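Replication initiator A family protein (Staphylococcus aureus CA-347, PDB 4PT7) probably starts replication of staphylococcal multiresistance plasmids by binding the origin DNA through a winged-helix domain and assembling there as an oligomer. Local coordinates at residues 66-71 against 77-82; 97-100 against 105-108; 19-24 against 125-130. All coordinates share one frame; numbering follows the deposited sequence.

In the fold
From the N terminus, strand 16-20 and helix 22-25 supply residues 19-24, which wait about a hundred residues for their partner at 125-130. Inside that long loop, interaction 1 closes first, joining the start of helix 68-74 to the start of helix 79-91. Interaction 2 follows in series, pairing strand 95-98 with strand 107-110 as a hairpin. These two touch, with L71 against L108 and S67 against P105, and together make up what is probably a winged helix-turn-helix. Interaction 3 encloses both, ties the end of strand 16-20 and helix 22-25 to the end of helix 117-126, and lies about 31 Å from interaction 1, centre to centre.

Interaction 1: residues 66-71 against 77-82; sequences YSNEKL and CKKEKL. With SO4 (sulfate ion), chain I.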
loop_
_atom_site.group_PDB
_atom_site.type_symbol
_atom_site.label_atom_id
_atom_site.label_comp_id
_atom_site.label_asym_id
_atom_site.label_seq_id
_atom_site.Cartn_x
_atom_site.Cartn_y
_atom_site.Cartn_z
ATOM N N TYR B 66 1.602 -1.122 -20.072
ATOM C CA TYR B 66 0.561 -1.284 -19.066
ATOM C C TYR B 66 0.025 0.059 -18.562
ATOM O O TYR B 66 0.779 1.024 -18.390
ATOM C CB TYR B 66 1.101 -2.097 -17.887
ATOM C CG TYR B 66 1.324 -3.573 -18.167
ATOM C CD1 TYR B 66 2.568 -4.165 -17.940
ATOM C CD2 TYR B 66 0.279 -4.390 -18.585
ATOM C CE1 TYR B 66 2.762 -5.529 -18.114
ATOM C CE2 TYR B 66 0.464 -5.768 -18.762
ATOM C CZ TYR B 66 1.709 -6.325 -18.521
ATOM O OH TYR B 66 1.899 -7.678 -18.674
ATOM N N SER B 67 -1.282 0.119 -18.335
ATOM C CA SER B 67 -1.891 1.344 -17.823
ATOM C C SER B 67 -1.591 1.413 -16.336
ATOM O O SER B 67 -1.166 0.420 -15.736
ATOM C CB SER B 67 -3.411 1.334 -18.040
ATOM O OG SER B 67 -4.023 0.240 -17.380
ATOM N N ASN B 68 -1.800 2.584 -15.748
ATOM C CA ASN B 68 -1.553 2.780 -14.328
ATOM C C ASN B 68 -2.401 1.836 -13.482
ATOM O O ASN B 68 -1.967 1.383 -12.429
ATOM C CB ASN B 68 -1.842 4.230 -13.953
ATOM C CG ASN B 68 -0.749 5.177 -14.409
ATOM O OD1 ASN B 68 -0.951 6.390 -14.484
ATOM N ND2 ASN B 68 0.423 4.628 -14.700
ATOM N N GLU B 69 -3.610 1.537 -13.949
ATOM C CA GLU B 69 -4.501 0.636 -13.227
ATOM C C GLU B 69 -3.906 -0.771 -13.223
ATOM O O GLU B 69 -3.979 -1.485 -12.222
ATOM C CB GLU B 69 -5.892 0.574 -13.895
ATOM C CG GLU B 69 -6.774 1.821 -13.753
ATOM C CD GLU B 69 -6.523 2.903 -14.804
ATOM O OE1 GLU B 69 -7.274 3.900 -14.793
ATOM O OE2 GLU B 69 -5.593 2.774 -15.632
ATOM N N LYS B 70 -3.343 -1.170 -14.361
ATOM C CA LYS B 70 -2.748 -2.497 -14.510
ATOM C C LYS B 70 -1.506 -2.659 -13.644
ATOM O O LYS B 70 -1.372 -3.635 -12.920
ATOM C CB LYS B 70 -2.384 -2.764 -15.974
ATOM C CG LYS B 70 -3.012 -4.024 -16.547
ATOM C CD LYS B 70 -2.749 -5.246 -15.687
ATOM C CE LYS B 70 -3.385 -6.479 -16.304
ATOM N NZ LYS B 70 -3.284 -7.686 -15.449
ATOM N N LEU B 71 -0.601 -1.689 -13.723
ATOM C CA LEU B 71 0.624 -1.714 -12.929
ATOM C C LEU B 71 0.283 -1.820 -11.443
ATOM O O LEU B 71 0.878 -2.624 -10.724
ATOM C CB LEU B 71 1.460 -0.455 -13.203
ATOM C CG LEU B 71 2.120 -0.380 -14.586
ATOM C CD1 LEU B 71 2.672 1.022 -14.846
ATOM C CD2 LEU B 71 3.231 -1.427 -14.663
ATOM N N CYS B 77 -0.278 -2.231 -5.376
ATOM C CA CYS B 77 -0.052 -1.006 -4.604
ATOM C C CYS B 77 -1.001 0.117 -5.032
ATOM O O CYS B 77 -1.720 -0.016 -6.026
ATOM C CB CYS B 77 1.387 -0.534 -4.801
ATOM S SG CYS B 77 1.723 -0.047 -6.502
ATOM N N LYS B 78 -0.984 1.222 -4.284
ATOM C CA LYS B 78 -1.843 2.358 -4.595
ATOM C C LYS B 78 -1.182 3.350 -5.545
ATOM O O LYS B 78 0.018 3.260 -5.803
ATOM N N LYS B 79 -1.960 4.302 -6.063
ATOM C CA LYS B 79 -1.446 5.304 -6.997
ATOM C C LYS B 79 -0.187 5.994 -6.515
ATOM O O LYS B 79 0.766 6.168 -7.284
ATOM C CB LYS B 79 -2.507 6.367 -7.275
ATOM C CG LYS B 79 -2.777 6.592 -8.742
ATOM C CD LYS B 79 -1.675 7.343 -9.435
ATOM C CE LYS B 79 -1.958 7.373 -10.939
ATOM N NZ LYS B 79 -1.021 8.216 -11.700
ATOM N N GLU B 80 -0.207 6.410 -5.251
ATOM C CA GLU B 80 0.920 7.093 -4.637
ATOM C C GLU B 80 2.189 6.251 -4.710
ATOM O O GLU B 80 3.258 6.750 -5.056
ATOM C CB GLU B 80 0.638 7.395 -3.163
ATOM C CG GLU B 80 -0.308 8.549 -2.889
ATOM C CD GLU B 80 -1.751 8.115 -2.726
ATOM O OE1 GLU B 80 -2.519 8.877 -2.102
ATOM O OE2 GLU B 80 -2.121 7.027 -3.218
ATOM N N LYS B 81 2.064 4.979 -4.350
ATOM C CA LYS B 81 3.192 4.065 -4.349
ATOM C C LYS B 81 3.745 3.908 -5.758
ATOM O O LYS B 81 4.961 3.948 -5.961
ATOM C CB LYS B 81 2.767 2.693 -3.814
ATOM C CG LYS B 81 3.930 1.859 -3.292
ATOM C CD LYS B 81 4.342 2.344 -1.919
ATOM C CE LYS B 81 5.785 2.038 -1.643
ATOM N NZ LYS B 81 6.185 2.519 -0.299
ATOM N N LEU B 82 2.851 3.728 -6.726
ATOM C CA LEU B 82 3.260 3.555 -8.116
ATOM C C LEU B 82 4.158 4.706 -8.553
ATOM O O LEU B 82 5.231 4.487 -9.122
ATOM C CB LEU B 82 2.037 3.503 -9.035
ATOM C CG LEU B 82 2.041 2.539 -10.230
ATOM C CD1 LEU B 82 1.128 3.106 -11.306
ATOM C CD2 LEU B 82 3.440 2.337 -10.790
HETATM S S SO4 I . 4.299 3.958 2.230
HETATM O O1 SO4 I . 5.096 2.796 2.669
HETATM O O2 SO4 I . 5.069 4.725 1.229
HETATM O O3 SO4 I . 4.003 4.824 3.392
HETATM O O4 SO4 I . 3.037 3.479 1.629
#
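L82 lays its CD1 methyl over N68 and L71, and this branch makes most of the apolar part of the contact. CD1 sits 3.7 Å from N68 O and 3.8 Å from N68 ND2, so the methyl packs against both the backbone and the amide of the asparagine. L71 meets the same leucine through its CB, 4.0 Å from L82 CD1, while L82 CD2 approaches that CB from a little farther off. M72 of helix 68-74 adds to the packing on L82 and K79. At the N68 amide, OD1 takes a weak hydrogen bond of 3.3 Å from K79 NZ, whereas ND2 merely lies against the leucine methyl. A bend of the lysine chain at chi2 (-74°) brings the ammonium group back toward the asparagine, although the side chain sets out across the contact, not toward it. N31 of the second subunit packs on both N68 and K79. Where helix 68-74 begins, S67 is the N-cap, its OG receiving a weak bond from K70 N at 3.4 Å. On helix 79-91, K81 NZ reaches a sulfate ion, 2.9 Å from its O2, with D35 as a second, carboxylate partner; K81 of the fourth subunit binds the same sulfate, which probably came from the crystallisation liquor. Two short-linked helices packed through their first turns, within the RepA N-terminal family of the HTH clan, are characteristic of a helix-turn-helix, in which helix 79-91 would be the probable recognition helix.

Interaction 2: residues 97-100 against 105-108; sequences QKRR and PNIL
K98 and I107 form the hydrogen-bonded pair of this antiparallel hairpin. K98 N gives a nearly straight bond (175° at the hydrogen) to I107 O, 2.8 Å away. The return bond, I107 N to K98 O, is equally short at 2.8 Å but more bent (157°). Both polar backbone atoms of each residue are thereby satisfied across the pair, and their side chains share one face, CB against CB. I107 O also receives a CA-H...O contact from Q97 CA at 3.5 Å. Q97 and L108 make the neighbouring non-hydrogen-bonded pair on the other face, where Q97 CG runs beside L108 CD1. The glutamine, extended from CB onward, carries its amide past N106, the two amide planes being 72° apart. Its main polar partner lies on helix 79-91: NE2 donates to E90, and OE1 takes a weak bond from K86. N106 OD1 lies 3.1 Å from R99 CA, with R99 CG almost as near, so this oxygen rests against aliphatic carbon and not the guanidinium group. R100 bends at chi3 and folds back toward P105 and I107; its CD lies 3.5 Å from I107 CG1, and NH1 comes within 2.7 Å of P105 O and 3.3 Å of I107 CD1. On the outer side of the second strand, L108 is joined by backbone hydrogen bonds to F64, while Y63 and V65 pack on I107 and R100. The hairpin follows directly on helix 79-91, to which Q97 ties it, and P105 lies against S67 just before helix 68-74, a placement consistent with the wing of a winged-helix fold.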
loop_
_atom_site.group_PDB
_atom_site.type_symbol
_atom_site.label_atom_id
_atom_site.label_comp_id
_atom_site.label_asym_id
_atom_site.label_seq_id
_atom_site.Cartn_x
_atom_site.Cartn_y
_atom_site.Cartn_z
ATOM N N GLN B 97 10.929 5.870 -19.004
ATOM C CA GLN B 97 9.512 6.137 -19.210
ATOM C C GLN B 97 9.260 7.123 -20.350
ATOM O O GLN B 97 9.685 8.278 -20.287
ATOM C CB GLN B 97 8.907 6.676 -17.906
ATOM C CG GLN B 97 7.387 6.750 -17.892
ATOM C CD GLN B 97 6.823 7.116 -16.523
ATOM O OE1 GLN B 97 5.608 7.098 -16.318
ATOM N NE2 GLN B 97 7.704 7.449 -15.582
ATOM N N LYS B 98 8.578 6.660 -21.396
ATOM C CA LYS B 98 8.240 7.507 -22.543
ATOM C C LYS B 98 6.735 7.775 -22.536
ATOM O O LYS B 98 5.925 6.851 -22.660
ATOM C CB LYS B 98 8.635 6.835 -23.864
ATOM C CG LYS B 98 10.139 6.666 -24.067
ATOM C CD LYS B 98 10.467 6.154 -25.464
ATOM C CE LYS B 98 11.970 5.935 -25.646
ATOM N NZ LYS B 98 12.765 7.174 -25.410
ATOM N N ARG B 99 6.365 9.042 -22.380
ATOM C CA ARG B 99 4.957 9.418 -22.349
ATOM C C ARG B 99 4.348 9.551 -23.738
ATOM O O ARG B 99 5.024 9.938 -24.696
ATOM C CB ARG B 99 4.778 10.728 -21.581
ATOM C CG ARG B 99 4.945 10.586 -20.078
ATOM C CD ARG B 99 4.548 11.864 -19.353
ATOM N NE ARG B 99 4.390 11.651 -17.916
ATOM C CZ ARG B 99 5.380 11.335 -17.089
ATOM N NH1 ARG B 99 6.618 11.195 -17.550
ATOM N NH2 ARG B 99 5.135 11.158 -15.796
ATOM N N ARG B 100 3.064 9.220 -23.836
ATOM C CA ARG B 100 2.333 9.300 -25.092
ATOM C C ARG B 100 1.172 10.280 -24.925
ATOM O O ARG B 100 0.405 10.530 -25.863
ATOM C CB ARG B 100 1.824 7.908 -25.483
ATOM C CG ARG B 100 2.941 6.928 -25.843
ATOM C CD ARG B 100 2.555 5.488 -25.552
ATOM N NE ARG B 100 1.440 5.014 -26.366
ATOM C CZ ARG B 100 0.851 3.833 -26.202
ATOM N NH1 ARG B 100 1.271 3.008 -25.252
ATOM N NH2 ARG B 100 -0.156 3.471 -26.987
ATOM N N PRO B 105 -1.459 4.663 -22.316
ATOM C CA PRO B 105 -0.457 4.183 -21.359
ATOM C C PRO B 105 0.966 4.549 -21.764
ATOM O O PRO B 105 1.342 4.425 -22.928
ATOM C CB PRO B 105 -0.676 2.677 -21.362
ATOM C CG PRO B 105 -2.146 2.565 -21.591
ATOM C CD PRO B 105 -2.380 3.574 -22.689
ATOM N N ASN B 106 1.754 5.007 -20.799
ATOM C CA ASN B 106 3.133 5.375 -21.075
ATOM C C ASN B 106 3.947 4.126 -21.395
ATOM O O ASN B 106 3.633 3.032 -20.933
ATOM C CB ASN B 106 3.745 6.095 -19.869
ATOM C CG ASN B 106 3.028 7.390 -19.538
ATOM O OD1 ASN B 106 2.818 8.237 -20.411
ATOM N ND2 ASN B 106 2.649 7.552 -18.272
ATOM N N ILE B 107 4.985 4.293 -22.201
ATOM C CA ILE B 107 5.853 3.185 -22.562
ATOM C C ILE B 107 6.945 3.091 -21.506
ATOM O O ILE B 107 7.682 4.051 -21.293
ATOM C CB ILE B 107 6.527 3.415 -23.927
ATOM C CG1 ILE B 107 5.466 3.668 -24.996
ATOM C CG2 ILE B 107 7.356 2.201 -24.309
ATOM C CD1 ILE B 107 4.485 2.532 -25.141
ATOM N N LEU B 108 7.033 1.945 -20.837
ATOM C CA LEU B 108 8.049 1.728 -19.808
ATOM C C LEU B 108 9.080 0.692 -20.251
ATOM O O LEU B 108 8.729 -0.401 -20.713
ATOM C CB LEU B 108 7.414 1.259 -18.489
ATOM C CG LEU B 108 6.820 2.301 -17.533
ATOM C CD1 LEU B 108 5.713 3.060 -18.231
ATOM C CD2 LEU B 108 6.277 1.607 -16.282
#

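Interaction 3: residues 19-24 against 125-130; sequences IPKVFF and KEENDV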
loop_
_atom_site.group_PDB
_atom_site.type_symbol
_atom_site.label_atom_id
_atom_site.label_comp_id
_atom_site.label_asym_id
_atom_site.label_seq_id
_atom_site.Cartn_x
_atom_site.Cartn_y
_atom_site.Cartn_z
ATOM N N ILE B 19 15.725 -10.490 -7.318
ATOM C CA ILE B 19 16.246 -9.152 -7.096
ATOM C C ILE B 19 17.758 -9.178 -7.251
ATOM O O ILE B 19 18.436 -10.000 -6.637
ATOM C CB ILE B 19 15.914 -8.634 -5.679
ATOM C CG1 ILE B 19 14.404 -8.690 -5.435
ATOM C CG2 ILE B 19 16.403 -7.189 -5.530
ATOM C CD1 ILE B 19 14.007 -8.375 -4.005
ATOM N N PRO B 20 18.304 -8.292 -8.096
ATOM C CA PRO B 20 19.752 -8.232 -8.309
ATOM C C PRO B 20 20.483 -7.983 -6.990
ATOM O O PRO B 20 20.124 -7.072 -6.238
ATOM C CB PRO B 20 19.909 -7.059 -9.274
ATOM C CG PRO B 20 18.664 -7.134 -10.087
ATOM C CD PRO B 20 17.597 -7.417 -9.048
ATOM N N LYS B 21 21.506 -8.789 -6.717
ATOM C CA LYS B 21 22.294 -8.653 -5.494
ATOM C C LYS B 21 22.968 -7.289 -5.420
ATOM O O LYS B 21 23.190 -6.750 -4.334
ATOM C CB LYS B 21 23.361 -9.754 -5.413
ATOM C CG LYS B 21 22.816 -11.153 -5.113
ATOM C CD LYS B 21 23.943 -12.089 -4.650
ATOM C CE LYS B 21 23.411 -13.470 -4.340
ATOM N NZ LYS B 21 24.491 -14.399 -3.864
ATOM N N VAL B 22 23.290 -6.732 -6.579
ATOM C CA VAL B 22 23.931 -5.428 -6.630
ATOM C C VAL B 22 23.057 -4.370 -5.929
ATOM O O VAL B 22 23.562 -3.339 -5.497
ATOM C CB VAL B 22 24.227 -5.026 -8.106
ATOM C CG1 VAL B 22 22.933 -4.839 -8.868
ATOM C CG2 VAL B 22 25.087 -3.774 -8.158
ATOM N N PHE B 23 21.756 -4.631 -5.793
ATOM C CA PHE B 23 20.868 -3.672 -5.125
ATOM C C PHE B 23 21.136 -3.636 -3.623
ATOM O O PHE B 23 20.631 -2.762 -2.918
ATOM C CB PHE B 23 19.371 -4.015 -5.352
ATOM C CG PHE B 23 18.873 -3.730 -6.753
ATOM C CD1 PHE B 23 19.718 -3.173 -7.707
ATOM C CD2 PHE B 23 17.562 -4.026 -7.114
ATOM C CE1 PHE B 23 19.261 -2.918 -9.009
ATOM C CE2 PHE B 23 17.094 -3.775 -8.405
ATOM C CZ PHE B 23 17.943 -3.221 -9.355
ATOM N N PHE B 24 21.923 -4.583 -3.125
ATOM C CA PHE B 24 22.210 -4.619 -1.697
ATOM C C PHE B 24 23.692 -4.435 -1.387
ATOM O O PHE B 24 24.092 -4.426 -0.230
ATOM C CB PHE B 24 21.732 -5.937 -1.081
ATOM C CG PHE B 24 20.278 -6.229 -1.310
ATOM C CD1 PHE B 24 19.862 -6.908 -2.449
ATOM C CD2 PHE B 24 19.321 -5.847 -0.372
ATOM C CE1 PHE B 24 18.508 -7.211 -2.652
ATOM C CE2 PHE B 24 17.969 -6.141 -0.564
ATOM C CZ PHE B 24 17.563 -6.827 -1.707
ATOM N N LYS B 125 33.065 -11.525 -2.127
ATOM C CA LYS B 125 33.409 -11.748 -0.733
ATOM C C LYS B 125 32.236 -12.278 0.088
ATOM O O LYS B 125 32.417 -13.128 0.962
ATOM C CB LYS B 125 33.937 -10.460 -0.100
ATOM C CG LYS B 125 34.404 -10.666 1.336
ATOM C CD LYS B 125 35.210 -9.491 1.864
ATOM C CE LYS B 125 34.346 -8.273 2.122
ATOM N NZ LYS B 125 35.154 -7.172 2.722
ATOM N N GLU B 126 31.033 -11.786 -0.183
ATOM C CA GLU B 126 29.870 -12.250 0.565
ATOM C C GLU B 126 29.526 -13.709 0.302
ATOM O O GLU B 126 29.197 -14.446 1.225
ATOM C CB GLU B 126 28.637 -11.396 0.260
ATOM C CG GLU B 126 28.683 -9.986 0.817
ATOM C CD GLU B 126 27.324 -9.302 0.742
ATOM O OE1 GLU B 126 26.359 -9.829 1.344
ATOM O OE2 GLU B 126 27.216 -8.248 0.077
ATOM N N GLU B 127 29.593 -14.141 -0.950
ATOM C CA GLU B 127 29.243 -15.523 -1.220
ATOM C C GLU B 127 30.395 -16.499 -0.976
ATOM O O GLU B 127 30.260 -17.701 -1.189
ATOM C CB GLU B 127 28.632 -15.661 -2.628
ATOM C CG GLU B 127 29.341 -14.898 -3.700
ATOM C CD GLU B 127 28.606 -14.896 -5.050
ATOM O OE1 GLU B 127 29.313 -14.860 -6.086
ATOM O OE2 GLU B 127 27.349 -14.905 -5.080
ATOM N N ASN B 128 31.520 -15.975 -0.496
ATOM C CA ASN B 128 32.667 -16.813 -0.169
ATOM C C ASN B 128 32.990 -16.654 1.306
ATOM O O ASN B 128 34.070 -17.026 1.771
ATOM C CB ASN B 128 33.881 -16.446 -1.019
ATOM C CG ASN B 128 33.787 -17.012 -2.417
ATOM O OD1 ASN B 128 33.036 -16.513 -3.256
ATOM N ND2 ASN B 128 34.527 -18.085 -2.667
ATOM N N ASP B 129 32.029 -16.108 2.042
ATOM C CA ASP B 129 32.192 -15.886 3.470
ATOM C C ASP B 129 32.003 -17.171 4.276
ATOM O O ASP B 129 31.035 -17.313 5.028
ATOM C CB ASP B 129 31.206 -14.807 3.934
ATOM C CG ASP B 129 31.335 -14.488 5.416
ATOM O OD1 ASP B 129 32.462 -14.575 5.949
ATOM O OD2 ASP B 129 30.308 -14.132 6.042
ATOM N N VAL B 130 32.924 -18.116 4.103
ATOM C CA VAL B 130 32.858 -19.383 4.825
ATOM C C VAL B 130 33.439 -19.200 6.222
ATOM O O VAL B 130 34.179 -18.255 6.476
ATOM C CB VAL B 130 33.653 -20.503 4.101
ATOM C CG1 VAL B 130 33.035 -20.785 2.742
ATOM C CG2 VAL B 130 35.108 -20.085 3.934
#
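K21 and E127 meet through their charged ends alone, in a salt bridge 3.1 Å long between K21 NZ and E127 OE2. The lysine ammonium group lies nearly on the line of the C-O bond of that oxygen. K21 starts with CG anti to its own carbonyl carbon (chi1 -72°) and is otherwise fully extended; stretched in this way, it spans more than half of the gap to the turn at E127. E127 takes the less roomy first torsion, CG between the backbone N and the carbonyl carbon (chi1 44°), then runs straight to its carboxylate. The two side chains approach at a slant, bridging backbones whose nearest CA atoms, those of K21 and E126, are 10.3 Å apart. The bridge links the bend between strand 16-20 and helix 22-25, within the RepA N-terminal family region, to the type I turn E126-D129 that ends helix 117-126, and it lies at a subunit interface of the tetramer. Each charge has a stronger partner on the third subunit: K21 NZ bonds D45 of that chain, and E127 OE1 bonds its R15. Beside the lysine, I19 and P20 pair with a strand of the third subunit, extending the sheet across the interface. F24 meets Y17 of that subunit edge-to-face, and D129, at the centre of an inverse gamma turn, forms salt bridges with its K70 and R46.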